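Local atomic coordinates of sulfite dehydrogenase (Paracoccus pantotrophus, PDB entry 2XTS), a protein that oxidises protein-bound sulfane sulfur at a molybdenum cofactor, working in a complex with a heme-carrying cytochrome. Residues A[105-108]-A[109-113]; A[81-84]-A[85-88]; A[199-202]-A[203-206]; A[185-188]-A[189-193]; A[237-240]-A[241-244]. All blocks are in the same frame, centred on the assembly; numbering follows the deposited sequence.

Along the chain from the N terminus the five contacts come in series, each joining adjacent segments of the chain, so none encloses a long loop and none nests in or crosses another. Interaction 2 (81-88) leads into strand 89-93, and interaction 1 (105-113) joins helix 103-106 to strand 112-119; the two touch where Leu106 CD1 lies 3.6 Å from Tyr87 CE2. Interaction 4 (185-193) carries the chain from strand 181-184 of the mixed sheet to strand 193-198 of the antiparallel one, its Met193 reaching Thr112 and Thr113. Interaction 3 (199-206) follows at the far end of strand 193-198, with Lys205 packed against Glu81. Interaction 5 (237-244) stands apart at the heme, its centre about 20 Å from that of interaction 4.

Interaction 1. Residues A[105-108]-A[109-113]; sequences DLLR and FPRTT
The carbonyl O of Leu106 receives a water at 2.8 Å and, from Phe109 N, a long and weak hydrogen bond of 3.5 Å that closes a type I beta turn from Leu106 to Phe109. The turn starts from the last residue of helix 103-106 and sends the chain toward strand 112-119. The same water donates to Phe109 O and accepts from Arg111 NE at 2.9 Å, so one solvent molecule ties the turn to Arg111, two residues beyond its end. Arg111 folds back over this bend: CG lies beside its backbone N and the chain is straight from there to NE, which lays the edge of the guanidinium along the turn. Its NH2 meets Leu107 O at 2.9 Å with an N-H...O angle of 145°, approaching tilted 17° from the carbonyl plane. The remaining nitrogen, NH1, forms a salt bridge with Glu62 of the second subunit, and the group is thus fixed from both protein chains. On the apolar side the Phe109 ring rests against Val155 and Leu156 of helix 153-160. Leu106 O sits at the ring edge, while Asp105 O comes in obliquely, 3.6 Å from Phe109 CD2.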
# COMPACT_ATOMS: atom_id res chain seq x y z
N ASP A 105 -5.21 -14.88 -20.65
CA ASP A 105 -3.94 -15.07 -21.34
C ASP A 105 -2.81 -14.28 -20.65
O ASP A 105 -1.69 -14.75 -20.48
CB ASP A 105 -3.97 -14.58 -22.80
CG ASP A 105 -4.92 -15.35 -23.70
OD1 ASP A 105 -5.12 -16.57 -23.49
OD2 ASP A 105 -5.39 -14.72 -24.68
N LEU A 106 -3.12 -13.03 -20.32
CA LEU A 106 -2.10 -12.15 -19.77
C LEU A 106 -1.56 -12.61 -18.43
O LEU A 106 -0.40 -12.36 -18.11
CB LEU A 106 -2.67 -10.74 -19.68
CG LEU A 106 -2.93 -10.09 -21.05
CD1 LEU A 106 -3.65 -8.78 -20.87
CD2 LEU A 106 -1.68 -9.87 -21.90
N LEU A 107 -2.38 -13.31 -17.65
CA LEU A 107 -1.95 -13.87 -16.36
C LEU A 107 -1.01 -15.07 -16.52
O LEU A 107 -0.56 -15.63 -15.54
CB LEU A 107 -3.15 -14.30 -15.52
CG LEU A 107 -4.04 -13.17 -14.99
CD1 LEU A 107 -5.27 -13.81 -14.38
CD2 LEU A 107 -3.32 -12.30 -13.95
N ARG A 108 -0.69 -15.46 -17.75
CA ARG A 108 0.16 -16.62 -18.02
C ARG A 108 1.55 -16.27 -18.50
O ARG A 108 2.37 -17.18 -18.65
CB ARG A 108 -0.54 -17.54 -19.01
CG ARG A 108 -1.89 -18.00 -18.55
CD ARG A 108 -2.61 -18.78 -19.60
NE ARG A 108 -1.96 -20.05 -19.84
CZ ARG A 108 -2.38 -20.97 -20.70
NH1 ARG A 108 -3.45 -20.75 -21.45
NH2 ARG A 108 -1.72 -22.11 -20.81
N PHE A 109 1.81 -14.99 -18.74
CA PHE A 109 3.15 -14.53 -19.12
C PHE A 109 4.07 -14.33 -17.91
O PHE A 109 3.61 -14.01 -16.81
CB PHE A 109 3.09 -13.20 -19.85
CG PHE A 109 2.64 -13.29 -21.29
CD1 PHE A 109 3.56 -13.56 -22.30
CD2 PHE A 109 1.31 -13.12 -21.64
CE1 PHE A 109 3.16 -13.62 -23.62
CE2 PHE A 109 0.91 -13.20 -22.97
CZ PHE A 109 1.83 -13.46 -23.94
N PRO A 110 5.39 -14.44 -18.12
CA PRO A 110 6.32 -14.18 -17.04
C PRO A 110 6.14 -12.77 -16.48
O PRO A 110 6.01 -11.80 -17.24
CB PRO A 110 7.69 -14.37 -17.71
CG PRO A 110 7.41 -15.39 -18.78
CD PRO A 110 6.06 -15.00 -19.32
N ARG A 111 6.17 -12.66 -15.16
CA ARG A 111 5.90 -11.40 -14.47
C ARG A 111 7.13 -10.68 -13.98
O ARG A 111 8.14 -11.30 -13.70
CB ARG A 111 4.97 -11.64 -13.29
CG ARG A 111 3.63 -12.22 -13.73
CD ARG A 111 2.71 -12.54 -12.56
NE ARG A 111 1.53 -13.23 -13.04
CZ ARG A 111 0.66 -13.89 -12.28
NH1 ARG A 111 0.77 -13.86 -10.96
NH2 ARG A 111 -0.33 -14.52 -12.86
N THR A 112 7.02 -9.37 -13.91
CA THR A 112 8.06 -8.50 -13.37
C THR A 112 7.39 -7.51 -12.41
O THR A 112 6.18 -7.43 -12.32
CB THR A 112 8.75 -7.70 -14.49
OG1 THR A 112 7.75 -6.99 -15.23
CG2 THR A 112 9.56 -8.62 -15.41
N THR A 113 8.22 -6.75 -11.71
CA THR A 113 7.76 -5.74 -10.79
C THR A 113 8.58 -4.47 -10.92
O THR A 113 9.76 -4.51 -11.25
CB THR A 113 7.80 -6.25 -9.33
OG1 THR A 113 7.19 -5.29 -8.45
CG2 THR A 113 9.20 -6.49 -8.86
O HOH W 1 1.26 -12.90 -15.90

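Interaction 2. Residues A[81-84]-A[85-88]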
# COMPACT_ATOMS: atom_id res chain seq x y z
N GLU A 81 -15.72 1.31 -16.18
CA GLU A 81 -15.83 -0.02 -15.65
C GLU A 81 -15.61 -1.06 -16.74
O GLU A 81 -16.39 -1.18 -17.68
CB GLU A 81 -17.21 -0.23 -15.04
CG GLU A 81 -17.39 -1.64 -14.50
CD GLU A 81 -18.76 -1.95 -14.00
OE1 GLU A 81 -19.07 -1.59 -12.86
OE2 GLU A 81 -19.52 -2.58 -14.75
N LEU A 82 -14.53 -1.80 -16.61
CA LEU A 82 -14.09 -2.77 -17.61
C LEU A 82 -13.77 -4.09 -16.91
O LEU A 82 -12.76 -4.22 -16.22
CB LEU A 82 -12.88 -2.24 -18.38
CG LEU A 82 -12.31 -3.11 -19.51
CD1 LEU A 82 -13.41 -3.51 -20.48
CD2 LEU A 82 -11.17 -2.35 -20.20
N SER A 83 -14.66 -5.06 -17.05
CA SER A 83 -14.45 -6.38 -16.41
C SER A 83 -13.31 -7.12 -17.07
O SER A 83 -13.00 -6.90 -18.24
CB SER A 83 -15.71 -7.25 -16.47
OG SER A 83 -15.92 -7.68 -17.79
N LYS A 84 -12.73 -8.07 -16.34
CA LYS A 84 -11.71 -8.93 -16.89
C LYS A 84 -12.29 -9.83 -17.99
O LYS A 84 -11.56 -10.22 -18.89
CB LYS A 84 -11.07 -9.75 -15.76
CG LYS A 84 -10.16 -8.93 -14.86
CD LYS A 84 -9.72 -9.70 -13.62
CE LYS A 84 -8.70 -8.91 -12.86
NZ LYS A 84 -8.34 -9.52 -11.55
N GLN A 85 -13.58 -10.12 -17.92
CA GLN A 85 -14.25 -10.90 -18.96
C GLN A 85 -14.36 -10.14 -20.28
O GLN A 85 -14.18 -10.70 -21.36
CB GLN A 85 -15.65 -11.29 -18.52
CG GLN A 85 -15.74 -12.45 -17.55
CD GLN A 85 -15.56 -12.09 -16.10
OE1 GLN A 85 -15.21 -10.96 -15.74
NE2 GLN A 85 -15.84 -13.06 -15.24
N ASP A 86 -14.66 -8.84 -20.19
CA ASP A 86 -14.81 -8.01 -21.38
C ASP A 86 -13.50 -7.47 -21.95
O ASP A 86 -13.43 -7.05 -23.11
CB ASP A 86 -15.72 -6.83 -21.04
CG ASP A 86 -17.18 -7.22 -20.85
OD1 ASP A 86 -17.56 -8.36 -21.22
OD2 ASP A 86 -17.92 -6.37 -20.32
N TYR A 87 -12.46 -7.46 -21.13
CA TYR A 87 -11.17 -6.91 -21.51
C TYR A 87 -10.57 -7.63 -22.72
O TYR A 87 -10.58 -8.85 -22.80
CB TYR A 87 -10.20 -7.01 -20.33
CG TYR A 87 -8.84 -6.45 -20.62
CD1 TYR A 87 -8.61 -5.09 -20.51
CD2 TYR A 87 -7.79 -7.25 -21.04
CE1 TYR A 87 -7.39 -4.54 -20.80
CE2 TYR A 87 -6.57 -6.69 -21.33
CZ TYR A 87 -6.37 -5.34 -21.21
OH TYR A 87 -5.13 -4.85 -21.53
N ARG A 88 -10.02 -6.86 -23.65
CA ARG A 88 -9.23 -7.42 -24.74
C ARG A 88 -8.03 -6.52 -24.98
O ARG A 88 -8.16 -5.30 -24.93
CB ARG A 88 -10.05 -7.48 -26.03
CG ARG A 88 -11.29 -8.36 -26.01
CD ARG A 88 -10.96 -9.85 -25.92
NE ARG A 88 -12.18 -10.63 -26.07
CZ ARG A 88 -13.02 -10.91 -25.09
NH1 ARG A 88 -12.79 -10.51 -23.84
NH2 ARG A 88 -14.11 -11.63 -25.35
O HOH W 2 -17.02 -4.26 -18.79
O HOH W 3 -10.52 -10.99 -21.16
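Ser83 begins an ST motif, in which one serine gathers the amides of following residues through both its hydroxyl and its carbonyl. Its CB is 3.8 Å from OE1 of Gln85, whose NE2 bonds to Ala201 O of the cytochrome chain. One bond further out, OG is placed between the backbone N and the carbonyl carbon (chi1 72°), and there it accepts Asp86 N at 2.9 Å with an N-H...O angle of 153°. Ser83 O completes the motif by taking Tyr87 N at 3.0 Å, and more weakly Asp86 N. With an alanine in place of Ser83 the hydroxyl is gone, and Asp86 N would probably be left with just its weak bond to the carbonyl O. A water accepts from Ser83 N and donates to Asp86 OD2, linking the aspartate to the start of the turn. Leu82 covers the other flank, its CD2 meeting the edge of the Tyr87 ring 3.8 Å from CD1, while the phenol OH bonds to Val227 O. Lys84 and Arg88 turn outward to salt bridges with Glu34 and Asp5 of the second subunit. Arg88 NH1 also donates to Gln85 O at 2.8 Å and to Tyr87 O at 3.0 Å.

Interaction 3. Residues A[199-202]-A[203-206]; sequences NGEA and LRKE
Glu201 OE2 is held by two nitrogens of Arg204, a side-on salt bridge in which NE and NH2 converge on a single oxygen just after a tight beta-hairpin turn. NH2 comes to 2.8 Å and uses the syn lone pair of Glu201 OE2; NE, 3.0 Å from the same oxygen, meets it 48° above the carboxylate plane. The two flat groups are twisted 57° apart, consistent with this difference, although the oxygen stays near the plane of the guanidinium. A sharp bend at chi2 of Arg204 turns its NE edge back toward the strand, while the glutamate reaches out straight beyond CG. The carboxylate has further direct partners: Gln68 NE2 also donates to Glu201 OE2 and Tyr27 OH binds OE1, while Arg204 NH1 makes a weak bond to Gly28 O of the second subunit. In the second shell Asn199 positions Gln68, its ND2 bonding to Gln68 OE1. A leucine in place of Arg204 takes away both donors and would probably leave the buried Glu201 carboxylate without this countercharge. At the turn, the backbone angles of Gly200 would press any CB against the preceding carbonyl, so glycine is called for. Further along, Glu206 touches the molybdopterin and forms a salt bridge with Arg39. In the fold, strand 201-202 pairs antiparallel with strand 193-198, reinforced by backbone bonding of Leu203 with Phe196, while Asn199 bonds to Glu147 of strand 143-152.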
# COMPACT_ATOMS: atom_id res chain seq x y z
N ASN A 199 0.22 -2.11 -5.46
CA ASN A 199 0.25 -2.21 -4.00
C ASN A 199 -0.50 -3.48 -3.56
O ASN A 199 -1.37 -3.44 -2.69
CB ASN A 199 -0.31 -0.95 -3.36
CG ASN A 199 0.63 0.22 -3.46
OD1 ASN A 199 1.82 0.08 -3.76
ND2 ASN A 199 0.09 1.41 -3.21
N GLY A 200 -0.16 -4.59 -4.22
CA GLY A 200 -0.60 -5.89 -3.82
C GLY A 200 -1.82 -6.47 -4.49
O GLY A 200 -1.95 -7.67 -4.61
N GLU A 201 -2.76 -5.63 -4.88
CA GLU A 201 -4.07 -6.06 -5.36
C GLU A 201 -4.31 -5.52 -6.77
O GLU A 201 -3.49 -4.81 -7.34
CB GLU A 201 -5.14 -5.58 -4.38
CG GLU A 201 -5.23 -4.06 -4.24
CD GLU A 201 -6.24 -3.57 -3.22
OE1 GLU A 201 -6.93 -4.40 -2.56
OE2 GLU A 201 -6.32 -2.34 -3.11
N ALA A 202 -5.45 -5.87 -7.36
CA ALA A 202 -5.76 -5.35 -8.68
C ALA A 202 -5.76 -3.84 -8.68
O ALA A 202 -6.08 -3.20 -7.67
CB ALA A 202 -7.10 -5.88 -9.17
N LEU A 203 -5.42 -3.25 -9.82
CA LEU A 203 -5.59 -1.83 -10.00
C LEU A 203 -7.01 -1.42 -9.60
O LEU A 203 -7.97 -2.14 -9.84
CB LEU A 203 -5.44 -1.49 -11.48
CG LEU A 203 -4.14 -1.80 -12.20
CD1 LEU A 203 -4.21 -1.49 -13.65
CD2 LEU A 203 -3.07 -0.96 -11.57
N ARG A 204 -7.13 -0.23 -9.02
CA ARG A 204 -8.46 0.34 -8.78
C ARG A 204 -9.10 0.72 -10.12
O ARG A 204 -8.43 0.93 -11.14
CB ARG A 204 -8.33 1.53 -7.82
CG ARG A 204 -7.73 1.18 -6.48
CD ARG A 204 -8.53 0.10 -5.77
NE ARG A 204 -8.03 -0.33 -4.46
CZ ARG A 204 -8.34 0.28 -3.31
NH1 ARG A 204 -9.01 1.42 -3.30
NH2 ARG A 204 -7.92 -0.23 -2.16
N LYS A 205 -10.43 0.78 -10.12
CA LYS A 205 -11.17 1.14 -11.31
C LYS A 205 -10.61 2.40 -11.96
O LYS A 205 -10.32 2.44 -13.16
CB LYS A 205 -12.63 1.37 -10.97
CG LYS A 205 -13.51 1.78 -12.14
CD LYS A 205 -14.96 1.94 -11.71
CE LYS A 205 -15.83 2.54 -12.76
NZ LYS A 205 -17.21 2.66 -12.21
N GLU A 206 -10.42 3.42 -11.12
CA GLU A 206 -10.00 4.73 -11.55
C GLU A 206 -8.55 4.81 -11.96
O GLU A 206 -8.14 5.80 -12.56
CB GLU A 206 -10.31 5.75 -10.44
CG GLU A 206 -9.57 5.59 -9.12
CD GLU A 206 -10.23 4.66 -8.11
OE1 GLU A 206 -11.01 3.75 -8.47
OE2 GLU A 206 -9.93 4.86 -6.92

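Interaction 4. Residues A[185-188]-A[189-193]; sequences MEKV and MDDVM
Lys187 and Asp191 form an i to i+4 salt bridge along helix 185-191, weakly bonded toward its end, where Asp191 lies. NZ lies 2.7 Å from Asp191 OD1, which accepts through its syn lone pair. This is the close-packed side. The lysine starts with CG trans to its backbone N and then turns about the CB-CG bond (chi2 63°), which carries its chain along the helix past Val192 and on to the carboxylate. The Val192 side chain crosses that of Lys187 at about a right angle, its CG2 3.9 Å from Lys187 CG and 3.8 Å from Val188 CA. Val188 and Val192 pack on Leu153 of helix 153-160. The backbone is less regular. Met189 N gives Met185 O a sound helical bond of 3.0 Å, whereas Lys187 O takes Asp190 N at 3.0 Å from far above its carbonyl plane and Asp191 N only weakly. The other side is looser and faces solvent: Glu186, Met189 and Asp190 are exposed, and the two methionines merely graze each other, Met185 CG to Met189 CG at 4.0 Å. The contact carries the chain from strand 181-184 to strand 193-198 and so from one sheet to the next. On the buried side, Lys187 NZ has Pro216 O as a further acceptor and makes a cation-pi contact with Trp218. With a carboxylate, a carbonyl and an aromatic ring around it, this ammonium group is likely to remain charged despite its burial.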
# COMPACT_ATOMS: atom_id res chain seq x y z
N MET A 185 10.59 2.75 -29.54
CA MET A 185 10.74 1.33 -29.22
C MET A 185 11.83 1.09 -28.17
O MET A 185 11.71 0.20 -27.36
CB MET A 185 11.03 0.51 -30.49
CG MET A 185 10.79 -0.99 -30.39
SD MET A 185 9.12 -1.49 -29.84
CE MET A 185 8.08 -0.56 -30.93
N GLU A 186 12.85 1.93 -28.11
CA GLU A 186 13.89 1.75 -27.10
C GLU A 186 13.35 1.82 -25.67
O GLU A 186 13.75 1.06 -24.80
CB GLU A 186 15.01 2.79 -27.26
CG GLU A 186 16.19 2.55 -26.34
CD GLU A 186 17.31 3.57 -26.48
OE1 GLU A 186 17.17 4.55 -27.25
OE2 GLU A 186 18.33 3.39 -25.81
N LYS A 187 12.42 2.72 -25.42
CA LYS A 187 11.82 2.80 -24.10
C LYS A 187 10.92 1.61 -23.82
O LYS A 187 10.95 1.02 -22.74
CB LYS A 187 11.04 4.11 -23.94
CG LYS A 187 10.28 4.25 -22.59
CD LYS A 187 11.22 4.26 -21.40
CE LYS A 187 10.50 4.59 -20.10
NZ LYS A 187 11.36 4.44 -18.89
N VAL A 188 10.08 1.28 -24.79
CA VAL A 188 9.19 0.13 -24.69
C VAL A 188 9.95 -1.12 -24.26
O VAL A 188 9.50 -1.87 -23.40
CB VAL A 188 8.50 -0.14 -26.07
CG1 VAL A 188 7.74 -1.46 -26.08
CG2 VAL A 188 7.58 1.04 -26.47
N MET A 189 11.07 -1.37 -24.93
CA MET A 189 11.85 -2.57 -24.72
C MET A 189 12.68 -2.53 -23.45
O MET A 189 13.22 -3.57 -23.05
CB MET A 189 12.75 -2.80 -25.93
CG MET A 189 11.98 -3.15 -27.18
SD MET A 189 10.92 -4.60 -27.04
CE MET A 189 12.11 -5.93 -27.04
N ASP A 190 12.81 -1.37 -22.83
CA ASP A 190 13.59 -1.19 -21.60
C ASP A 190 12.73 -1.61 -20.39
O ASP A 190 12.89 -2.73 -19.89
CB ASP A 190 14.10 0.26 -21.52
CG ASP A 190 14.88 0.57 -20.26
OD1 ASP A 190 15.06 -0.32 -19.38
OD2 ASP A 190 15.29 1.74 -20.13
N ASP A 191 11.82 -0.75 -19.93
CA ASP A 191 11.14 -0.99 -18.66
C ASP A 191 9.65 -0.66 -18.65
O ASP A 191 9.06 -0.52 -17.59
CB ASP A 191 11.86 -0.24 -17.53
CG ASP A 191 11.88 1.26 -17.71
OD1 ASP A 191 11.43 1.76 -18.78
OD2 ASP A 191 12.36 1.95 -16.79
N VAL A 192 9.03 -0.54 -19.81
CA VAL A 192 7.57 -0.33 -19.84
C VAL A 192 6.88 -1.66 -19.53
O VAL A 192 7.21 -2.69 -20.10
CB VAL A 192 7.03 0.26 -21.17
CG1 VAL A 192 5.51 0.49 -21.11
CG2 VAL A 192 7.74 1.57 -21.49
N MET A 193 5.92 -1.61 -18.63
CA MET A 193 5.18 -2.77 -18.15
C MET A 193 3.69 -2.59 -18.41
O MET A 193 3.17 -1.47 -18.32
CB MET A 193 5.44 -2.93 -16.64
CG MET A 193 4.59 -3.95 -15.90
SD MET A 193 4.56 -3.73 -14.12
CE MET A 193 6.31 -3.90 -13.80
O HOH W 4 9.38 -4.01 -21.81

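Interaction 5. Residues A[237-240]-A[241-244]; sequences VESR and EETS. With HEC (heme c), chain K.
Arg240 and Glu241 run side by side and point the same way, yet their flat ends stand almost perpendicular, with 84° between guanidinium and carboxylate planes. Glu241 OE2 lies at the edge of the guanidinium and takes NH1 at 2.6 Å, on its syn side but out of the carboxylate plane. The rest of that edge faces the two propionates of heme c. NE and NH2 both donate to O1A of the heme at 2.9 Å, and NH2 also reaches O1D at 3.0 Å, joined there by a weak bond from NH1. Ser244, its OG trans to the backbone N (chi1 179°), adds a further donor to heme O1A at 2.7 Å. Behind this front the loop is pinned at Ser239 O, which Glu242 N at 3.0 Å and Thr243 OG1 at 2.8 Å grip from opposite faces of the carbonyl plane. Glu242, extended beyond CG, reaches back so that OE2 accepts Ser239 N at 3.1 Å; Ser182 OG bonds to that same oxygen, while OE1 forms a salt bridge with Arg181. Tyr92 of the cytochrome chain packs on Arg240. With Ser51 and His76 also hydrogen-bonded to the heme, this is a heme-propionate binding site, in which one arginine clamps both carboxylates.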
# COMPACT_ATOMS: atom_id res chain seq x y z
N VAL A 237 2.58 8.72 -34.06
CA VAL A 237 1.26 9.05 -34.55
C VAL A 237 0.99 10.57 -34.51
O VAL A 237 0.31 11.10 -35.37
CB VAL A 237 0.19 8.27 -33.75
CG1 VAL A 237 -1.21 8.74 -34.09
CG2 VAL A 237 0.39 6.76 -33.96
N GLU A 238 1.55 11.24 -33.51
CA GLU A 238 1.31 12.68 -33.26
C GLU A 238 -0.18 12.90 -33.00
O GLU A 238 -0.89 13.67 -33.65
CB GLU A 238 1.86 13.57 -34.37
CG GLU A 238 3.32 13.29 -34.70
CD GLU A 238 4.31 13.84 -33.70
OE1 GLU A 238 4.05 13.84 -32.48
OE2 GLU A 238 5.38 14.27 -34.17
N SER A 239 -0.64 12.15 -32.01
CA SER A 239 -1.99 12.21 -31.54
C SER A 239 -2.30 13.48 -30.74
O SER A 239 -1.41 14.27 -30.43
CB SER A 239 -2.23 11.00 -30.67
OG SER A 239 -1.39 11.12 -29.53
N ARG A 240 -3.57 13.68 -30.41
CA ARG A 240 -4.00 14.89 -29.70
C ARG A 240 -3.21 15.10 -28.41
O ARG A 240 -2.83 16.24 -28.08
CB ARG A 240 -5.51 14.82 -29.46
CG ARG A 240 -6.16 16.08 -28.90
CD ARG A 240 -6.23 16.13 -27.40
NE ARG A 240 -6.97 17.30 -27.00
CZ ARG A 240 -7.56 17.47 -25.82
NH1 ARG A 240 -7.47 16.55 -24.88
NH2 ARG A 240 -8.23 18.58 -25.58
N GLU A 241 -2.99 14.01 -27.69
CA GLU A 241 -2.30 14.08 -26.41
C GLU A 241 -0.78 14.20 -26.50
O GLU A 241 -0.08 14.08 -25.50
CB GLU A 241 -2.72 12.95 -25.46
CG GLU A 241 -4.23 12.96 -25.13
CD GLU A 241 -4.80 14.24 -24.51
OE1 GLU A 241 -4.05 15.11 -24.08
OE2 GLU A 241 -6.05 14.38 -24.47
N GLU A 242 -0.26 14.45 -27.70
CA GLU A 242 1.14 14.77 -27.84
C GLU A 242 1.39 15.88 -28.84
O GLU A 242 2.53 16.14 -29.19
CB GLU A 242 1.97 13.52 -28.13
CG GLU A 242 1.64 12.84 -29.43
CD GLU A 242 1.96 11.34 -29.48
OE1 GLU A 242 2.37 10.76 -28.44
OE2 GLU A 242 1.76 10.76 -30.58
N THR A 243 0.33 16.61 -29.19
CA THR A 243 0.39 17.76 -30.10
C THR A 243 -0.32 18.95 -29.45
O THR A 243 0.32 19.89 -28.97
CB THR A 243 -0.22 17.43 -31.50
OG1 THR A 243 -1.56 16.91 -31.33
CG2 THR A 243 0.62 16.40 -32.25
N SER A 244 -1.63 18.89 -29.39
CA SER A 244 -2.40 19.89 -28.68
C SER A 244 -1.99 19.98 -27.22
O SER A 244 -1.82 21.06 -26.68
CB SER A 244 -3.89 19.58 -28.78
OG SER A 244 -4.65 20.54 -28.07
FE HEC K . -15.33 18.52 -28.41
CHA HEC K . -12.17 18.76 -27.20
CHB HEC K . -14.10 18.61 -31.59
CHC HEC K . -18.41 17.93 -29.59
CHD HEC K . -16.60 19.07 -25.34
NA HEC K . -13.50 18.66 -29.23
C1A HEC K . -12.32 18.81 -28.54
C2A HEC K . -11.23 18.99 -29.48
C3A HEC K . -11.78 18.95 -30.70
C4A HEC K . -13.20 18.74 -30.56
CMA HEC K . -11.08 19.09 -32.08
CAA HEC K . -9.75 19.20 -29.09
CBA HEC K . -9.47 20.66 -28.71
CGA HEC K . -8.02 20.92 -28.42
O1A HEC K . -7.33 20.05 -27.91
O2A HEC K . -7.61 22.05 -28.78
NB HEC K . -16.10 18.26 -30.21
C1B HEC K . -15.44 18.32 -31.43
C2B HEC K . -16.34 17.88 -32.47
C3B HEC K . -17.55 17.72 -31.93
C4B HEC K . -17.41 17.93 -30.51
CMB HEC K . -15.95 17.88 -33.97
CAB HEC K . -18.84 17.26 -32.60
CBB HEC K . -18.58 15.94 -33.38
NC HEC K . -17.18 18.51 -27.59
C1C HEC K . -18.33 18.28 -28.27
C2C HEC K . -19.44 18.40 -27.35
C3C HEC K . -18.93 18.72 -26.15
C4C HEC K . -17.50 18.83 -26.31
CMC HEC K . -20.92 18.18 -27.73
CAC HEC K . -19.59 19.04 -24.82
CBC HEC K . -20.70 18.19 -24.30
ND HEC K . -14.52 18.84 -26.60
C1D HEC K . -15.24 18.92 -25.42
C2D HEC K . -14.35 18.91 -24.29
C3D HEC K . -13.00 18.79 -24.86
C4D HEC K . -13.17 18.77 -26.28
CMD HEC K . -14.67 18.92 -22.80
CAD HEC K . -11.71 18.70 -24.06
CBD HEC K . -11.41 17.24 -23.75
CGD HEC K . -10.12 17.04 -23.01
O1D HEC K . -9.31 18.00 -22.89
O2D HEC K . -9.85 15.89 -22.63
O HOH W 5 4.08 16.28 -31.29